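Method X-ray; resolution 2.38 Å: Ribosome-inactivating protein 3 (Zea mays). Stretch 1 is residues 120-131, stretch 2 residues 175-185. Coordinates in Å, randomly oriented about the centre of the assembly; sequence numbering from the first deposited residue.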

ATOM      1  N   THR A 120      11.489   3.310   7.127  1.00 24.48           N
ATOM      2  CA  THR A 120      12.450   2.226   6.888  1.00 25.58           C
ATOM      3  C   THR A 120      12.190   1.445   5.607  1.00 23.02           C
ATOM      4  O   THR A 120      12.975   0.561   5.244  1.00 21.64           O
ATOM      5  N   VAL A 121      11.091   1.769   4.929  1.00 19.44           N
ATOM      6  CA  VAL A 121      10.718   1.097   3.691  1.00 16.14           C
ATOM      7  C   VAL A 121      11.335   1.791   2.474  1.00 17.32           C
ATOM      8  O   VAL A 121      10.864   2.853   2.046  1.00 15.36           O
ATOM      9  N   THR A 122      12.388   1.184   1.925  1.00 15.77           N
ATOM     10  CA  THR A 122      13.074   1.739   0.769  1.00 16.18           C
ATOM     11  C   THR A 122      12.261   1.508  -0.499  1.00 16.56           C
ATOM     12  O   THR A 122      11.914   0.368  -0.814  1.00 13.96           O
ATOM     13  N   MET A 123      11.962   2.596  -1.211  1.00 18.39           N
ATOM     14  CA  MET A 123      11.179   2.527  -2.437  1.00 17.81           C
ATOM     15  C   MET A 123      11.971   2.968  -3.655  1.00 18.08           C
ATOM     16  O   MET A 123      13.115   3.414  -3.534  1.00 20.64           O
ATOM     17  N   GLY A 124      11.346   2.854  -4.821  1.00 17.45           N
ATOM     18  CA  GLY A 124      11.999   3.195  -6.069  1.00 18.47           C
ATOM     19  C   GLY A 124      11.545   2.208  -7.139  1.00 15.28           C
ATOM     20  O   GLY A 124      10.837   1.232  -6.858  1.00 14.04           O
ATOM     21  N   ARG A 125      11.922   2.470  -8.385  1.00 15.42           N
ATOM     22  CA  ARG A 125      11.529   1.613  -9.498  1.00 15.33           C
ATOM     23  C   ARG A 125      12.241   0.272  -9.372  1.00 14.99           C
ATOM     24  O   ARG A 125      11.613  -0.784  -9.488  1.00  9.92           O
ATOM     25  N   ALA A 126      13.547   0.314  -9.116  1.00 12.45           N
ATOM     26  CA  ALA A 126      14.311  -0.921  -8.968  1.00 17.42           C
ATOM     27  C   ALA A 126      13.734  -1.751  -7.820  1.00 17.72           C
ATOM     28  O   ALA A 126      13.657  -2.979  -7.904  1.00 17.13           O
ATOM     29  N   GLU A 127      13.335  -1.063  -6.752  1.00 17.59           N
ATOM     30  CA  GLU A 127      12.745  -1.699  -5.578  1.00 16.55           C
ATOM     31  C   GLU A 127      11.409  -2.339  -5.937  1.00 17.44           C
ATOM     32  O   GLU A 127      11.062  -3.396  -5.413  1.00 21.02           O
ATOM     33  N   MET A 128      10.654  -1.693  -6.823  1.00 16.02           N
ATOM     34  CA  MET A 128       9.363  -2.227  -7.249  1.00 13.78           C
ATOM     35  C   MET A 128       9.548  -3.391  -8.236  1.00 15.38           C
ATOM     36  O   MET A 128       8.739  -4.322  -8.273  1.00 15.51           O
ATOM     37  N   THR A 129      10.609  -3.327  -9.039  1.00 14.85           N
ATOM     38  CA  THR A 129      10.911  -4.386 -10.005  1.00 16.42           C
ATOM     39  C   THR A 129      11.222  -5.701  -9.274  1.00 15.80           C
ATOM     40  O   THR A 129      10.686  -6.750  -9.625  1.00 13.45           O
ATOM     41  N   ARG A 130      12.071  -5.633  -8.250  1.00 16.36           N
ATOM     42  CA  ARG A 130      12.442  -6.810  -7.476  1.00 17.78           C
ATOM     43  C   ARG A 130      11.282  -7.378  -6.656  1.00 18.28           C
ATOM     44  O   ARG A 130      11.161  -8.595  -6.486  1.00 20.23           O
ATOM     45  N   ALA A 131      10.434  -6.495  -6.143  1.00 18.28           N
ATOM     46  CA  ALA A 131       9.279  -6.912  -5.357  1.00 17.50           C
ATOM     47  C   ALA A 131       8.306  -7.724  -6.205  1.00 17.56           C
ATOM     48  O   ALA A 131       7.822  -8.774  -5.776  1.00 20.34           O
ATOM     49  N   SER A 175       8.392  -8.053   3.327  1.00 15.20           N
ATOM     50  CA  SER A 175       9.235  -6.945   2.915  1.00 14.72           C
ATOM     51  C   SER A 175       8.846  -6.393   1.553  1.00 13.36           C
ATOM     52  O   SER A 175       8.723  -5.183   1.387  1.00 13.05           O
ATOM     53  N   LYS A 176       8.658  -7.285   0.586  1.00 14.49           N
ATOM     54  CA  LYS A 176       8.279  -6.891  -0.767  1.00 15.42           C
ATOM     55  C   LYS A 176       6.856  -6.321  -0.783  1.00 19.65           C
ATOM     56  O   LYS A 176       6.557  -5.366  -1.514  1.00 20.37           O
ATOM     57  N   LEU A 177       5.985  -6.890   0.043  1.00 17.37           N
ATOM     58  CA  LEU A 177       4.610  -6.424   0.109  1.00 19.03           C
ATOM     59  C   LEU A 177       4.463  -5.023   0.683  1.00 19.58           C
ATOM     60  O   LEU A 177       3.681  -4.230   0.167  1.00 18.67           O
ATOM     61  N   VAL A 178       5.220  -4.704   1.730  1.00 21.75           N
ATOM     62  CA  VAL A 178       5.116  -3.376   2.333  1.00 21.71           C
ATOM     63  C   VAL A 178       5.774  -2.283   1.485  1.00 21.17           C
ATOM     64  O   VAL A 178       5.642  -1.100   1.780  1.00 26.05           O
ATOM     65  N   LYS A 179       6.484  -2.669   0.433  1.00 19.05           N
ATOM     66  CA  LYS A 179       7.102  -1.681  -0.439  1.00 18.35           C
ATOM     67  C   LYS A 179       6.040  -1.238  -1.444  1.00 20.98           C
ATOM     68  O   LYS A 179       5.983  -0.063  -1.835  1.00 22.09           O
ATOM     69  N   LEU A 180       5.196  -2.187  -1.852  1.00 18.10           N
ATOM     70  CA  LEU A 180       4.130  -1.909  -2.813  1.00 18.38           C
ATOM     71  C   LEU A 180       2.950  -1.229  -2.132  1.00 17.43           C
ATOM     72  O   LEU A 180       2.258  -0.418  -2.743  1.00 13.00           O
ATOM     73  N   VAL A 181       2.728  -1.567  -0.866  1.00 19.59           N
ATOM     74  CA  VAL A 181       1.642  -0.974  -0.103  1.00 19.41           C
ATOM     75  C   VAL A 181       1.883   0.525   0.011  1.00 17.95           C
ATOM     76  O   VAL A 181       0.966   1.315  -0.183  1.00 20.14           O
ATOM     77  N   VAL A 182       3.120   0.921   0.294  1.00 16.68           N
ATOM     78  CA  VAL A 182       3.430   2.341   0.423  1.00 16.15           C
ATOM     79  C   VAL A 182       3.504   3.063  -0.925  1.00 15.71           C
ATOM     80  O   VAL A 182       2.952   4.151  -1.066  1.00 16.08           O
ATOM     81  N   MET A 183       4.176   2.463  -1.908  1.00 16.13           N
ATOM     82  CA  MET A 183       4.296   3.072  -3.241  1.00 15.30           C
ATOM     83  C   MET A 183       2.964   3.157  -3.987  1.00 16.57           C
ATOM     84  O   MET A 183       2.690   4.152  -4.663  1.00 17.44           O
ATOM     85  N   VAL A 184       2.138   2.118  -3.888  1.00 17.35           N
ATOM     86  CA  VAL A 184       0.856   2.133  -4.584  1.00 18.36           C
ATOM     87  C   VAL A 184      -0.332   2.646  -3.750  1.00 20.46           C
ATOM     88  O   VAL A 184      -0.842   3.737  -4.013  1.00 22.63           O
ATOM     89  N   CYS A 185      -0.774   1.886  -2.752  1.00 19.60           N
ATOM     90  CA  CYS A 185      -1.908   2.319  -1.939  1.00 20.50           C
ATOM     91  C   CYS A 185      -1.703   3.678  -1.323  1.00 22.77           C
ATOM     92  O   CYS A 185      -2.506   4.594  -1.522  1.00 27.37           O
TER

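A buried contact between distant segments of a chain tends to fill space with apolar groups while finding partners for the polar atoms it covers, and these two stretches of maize ribosome-inactivating protein 3 illustrate how one lysine can serve both ends. Lys-179 leaves its helix sideways, but its long chain (m, t, t, m) carries the ammonium group to the other stretch, and on the way its CG lies 3.9 Å from Val-121 CG1. There Lys-179 NZ donates to the carbonyl Thr-122 O at 2.8 Å, the shortest hydrogen bond between the stretches. The same NZ lies 3.4 Å from Glu-127 OE1, a salt bridge with a weak hydrogen bond, and makes another weak bond, 3.5 Å, to the oxygen of water 1. That water donates to Thr-120 O (2.9 Å) and accepts from Thr-122 N (3.3 Å), so it ties the loop backbone to the lysine. The carboxylate of Glu-127 (chi1 m, chi2 m) is shared, since its OE2 forms a salt bridge 3.4 Å from Arg-130 NH2.

Gly-124, the N-cap of helix 125-131, is satisfied more modestly: its N points straight at Met-183 SD, 3.7 Å away, a weak hydrogen bond to sulfur, while Gly-124 O accepts from Met-128 N at 2.9 Å, closing the first turn of the helix.

Around these groups the packing is mostly apolar. Val-121 (t) points toward the helix, its CG1 methyl 3.5 Å from the backbone carbonyl Val-178 O and its CG2 4.1 Å from Val-178 CG1. Met-123 (m, t, m) sets SD 3.4 Å from Val-182 CG1. Met-183, also m, t, m, points inward and receives Met-128 CE at 3.6 Å from its SD; Met-128 (t, t, m) also places CG 3.7 Å from Leu-180 CD2. Where the backbones come closest, the Lys-176 side chain (m, m, t, m) lies across Ala-131, with its CD 3.4 Å from Ala-131 CA and 3.7 Å from Ala-131 CB.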

ATOM      1  CB  THR A 120      12.474   1.209   8.050  1.00 26.66           C
ATOM      2  OG1 THR A 120      11.142   0.747   8.310  1.00 29.41           O
ATOM      3  CG2 THR A 120      13.055   1.847   9.307  1.00 30.10           C
ATOM      4  CB  VAL A 121       9.183   1.051   3.543  1.00 16.40           C
ATOM      5  CG1 VAL A 121       8.794   0.301   2.273  1.00 13.04           C
ATOM      6  CG2 VAL A 121       8.571   0.384   4.768  1.00 12.32           C
ATOM      7  CB  THR A 122      14.466   1.118   0.600  1.00 16.78           C
ATOM      8  OG1 THR A 122      15.173   1.195   1.845  1.00 17.32           O
ATOM      9  CG2 THR A 122      15.266   1.890  -0.459  1.00 18.43           C
ATOM     10  CB  MET A 123       9.890   3.355  -2.275  1.00 17.75           C
ATOM     11  CG  MET A 123       9.069   2.951  -1.057  1.00 18.62           C
ATOM     12  SD  MET A 123       7.763   4.141  -0.694  1.00 20.36           S
ATOM     13  CE  MET A 123       8.660   5.370   0.258  1.00 12.75           C
ATOM     14  CB  ARG A 125      11.879   2.284 -10.829  1.00 11.50           C
ATOM     15  CG  ARG A 125      11.428   1.517 -12.049  1.00  9.35           C
ATOM     16  CD  ARG A 125      12.057   2.098 -13.300  1.00 11.16           C
ATOM     17  NE  ARG A 125      11.607   3.461 -13.575  1.00 13.58           N
ATOM     18  CZ  ARG A 125      10.388   3.776 -14.004  1.00 16.51           C
ATOM     19  NH1 ARG A 125      10.077   5.045 -14.227  1.00 21.08           N
ATOM     20  NH2 ARG A 125       9.479   2.828 -14.218  1.00 14.28           N
ATOM     21  CB  ALA A 126      15.781  -0.609  -8.708  1.00 13.37           C
ATOM     22  CB  GLU A 127      12.517  -0.665  -4.471  1.00 21.92           C
ATOM     23  CG  GLU A 127      13.776  -0.025  -3.895  1.00 24.57           C
ATOM     24  CD  GLU A 127      14.545  -0.957  -2.973  1.00 32.28           C
ATOM     25  OE1 GLU A 127      13.975  -1.989  -2.541  1.00 24.55           O
ATOM     26  OE2 GLU A 127      15.723  -0.643  -2.672  1.00 38.85           O
ATOM     27  CB  MET A 128       8.518  -1.130  -7.897  1.00 11.46           C
ATOM     28  CG  MET A 128       7.099  -1.572  -8.214  1.00  9.81           C
ATOM     29  SD  MET A 128       6.109  -0.282  -9.017  1.00 20.87           S
ATOM     30  CE  MET A 128       5.653   0.756  -7.648  1.00  8.71           C
ATOM     31  CB  THR A 129      12.119  -4.002 -10.906  1.00 14.47           C
ATOM     32  OG1 THR A 129      11.781  -2.842 -11.676  1.00 18.23           O
ATOM     33  CG2 THR A 129      12.477  -5.146 -11.861  1.00 13.58           C
ATOM     34  CB  ARG A 130      13.621  -6.484  -6.554  1.00 21.27           C
ATOM     35  CG  ARG A 130      14.916  -6.200  -7.287  1.00 23.89           C
ATOM     36  CD  ARG A 130      16.115  -6.327  -6.368  1.00 27.56           C
ATOM     37  NE  ARG A 130      16.218  -5.222  -5.420  1.00 37.02           N
ATOM     38  CZ  ARG A 130      16.604  -3.991  -5.743  1.00 39.43           C
ATOM     39  NH1 ARG A 130      16.926  -3.704  -6.999  1.00 41.76           N
ATOM     40  NH2 ARG A 130      16.676  -3.047  -4.811  1.00 41.73           N
ATOM     41  CB  ALA A 131       8.580  -5.695  -4.780  1.00 20.70           C
ATOM     42  CB  SER A 175      10.691  -7.399   2.904  1.00 14.07           C
ATOM     43  OG  SER A 175      11.529  -6.383   2.400  1.00 18.24           O
ATOM     44  CB  LYS A 176       8.385  -8.098  -1.693  1.00 12.14           C
ATOM     45  CG  LYS A 176       9.819  -8.640  -1.800  1.00 15.41           C
ATOM     46  CD  LYS A 176      10.737  -7.565  -2.376  1.00 20.59           C
ATOM     47  CE  LYS A 176      12.177  -8.022  -2.549  1.00 20.71           C
ATOM     48  NZ  LYS A 176      12.944  -7.890  -1.289  1.00 27.79           N
ATOM     49  CB  LEU A 177       3.746  -7.408   0.904  1.00 17.07           C
ATOM     50  CG  LEU A 177       3.256  -8.615   0.090  1.00 14.08           C
ATOM     51  CD1 LEU A 177       2.434  -9.546   0.957  1.00  6.63           C
ATOM     52  CD2 LEU A 177       2.428  -8.120  -1.097  1.00 14.50           C
ATOM     53  CB  VAL A 178       5.705  -3.356   3.770  1.00 19.43           C
ATOM     54  CG1 VAL A 178       7.219  -3.354   3.713  1.00 14.67           C
ATOM     55  CG2 VAL A 178       5.151  -2.162   4.544  1.00 10.74           C
ATOM     56  CB  LYS A 179       8.293  -2.280  -1.185  1.00 15.03           C
ATOM     57  CG  LYS A 179       9.484  -2.600  -0.312  1.00 11.14           C
ATOM     58  CD  LYS A 179      10.607  -3.198  -1.134  1.00 12.00           C
ATOM     59  CE  LYS A 179      11.859  -3.377  -0.299  1.00 17.44           C
ATOM     60  NZ  LYS A 179      12.242  -2.104   0.360  1.00 22.04           N
ATOM     61  CB  LEU A 180       3.666  -3.205  -3.486  1.00 16.41           C
ATOM     62  CG  LEU A 180       4.743  -3.991  -4.241  1.00 17.36           C
ATOM     63  CD1 LEU A 180       4.134  -5.277  -4.791  1.00 13.60           C
ATOM     64  CD2 LEU A 180       5.340  -3.140  -5.363  1.00 10.83           C
ATOM     65  CB  VAL A 181       1.532  -1.597   1.315  1.00 20.00           C
ATOM     66  CG1 VAL A 181       0.487  -0.849   2.138  1.00 19.19           C
ATOM     67  CG2 VAL A 181       1.143  -3.065   1.208  1.00 18.02           C
ATOM     68  CB  VAL A 182       4.757   2.566   1.196  1.00 17.03           C
ATOM     69  CG1 VAL A 182       5.038   4.046   1.322  1.00 18.65           C
ATOM     70  CG2 VAL A 182       4.666   1.952   2.578  1.00 11.97           C
ATOM     71  CB  MET A 183       5.288   2.295  -4.120  1.00 14.95           C
ATOM     72  CG  MET A 183       6.754   2.470  -3.753  1.00 13.09           C
ATOM     73  SD  MET A 183       7.879   1.643  -4.904  1.00 19.31           S
ATOM     74  CE  MET A 183       7.917  -0.061  -4.253  1.00 14.20           C
ATOM     75  CB  VAL A 184       0.532   0.743  -5.154  1.00 16.19           C
ATOM     76  CG1 VAL A 184      -0.765   0.787  -5.922  1.00 12.30           C
ATOM     77  CG2 VAL A 184       1.665   0.289  -6.071  1.00 14.52           C
ATOM     78  CB  CYS A 185      -2.170   1.346  -0.810  1.00 21.30           C
ATOM     79  SG  CYS A 185      -2.579  -0.300  -1.364  1.00 30.68           S
TER
HETATM   80  O   HOH W   1      13.998  -1.351   3.251  1.00 22.73           O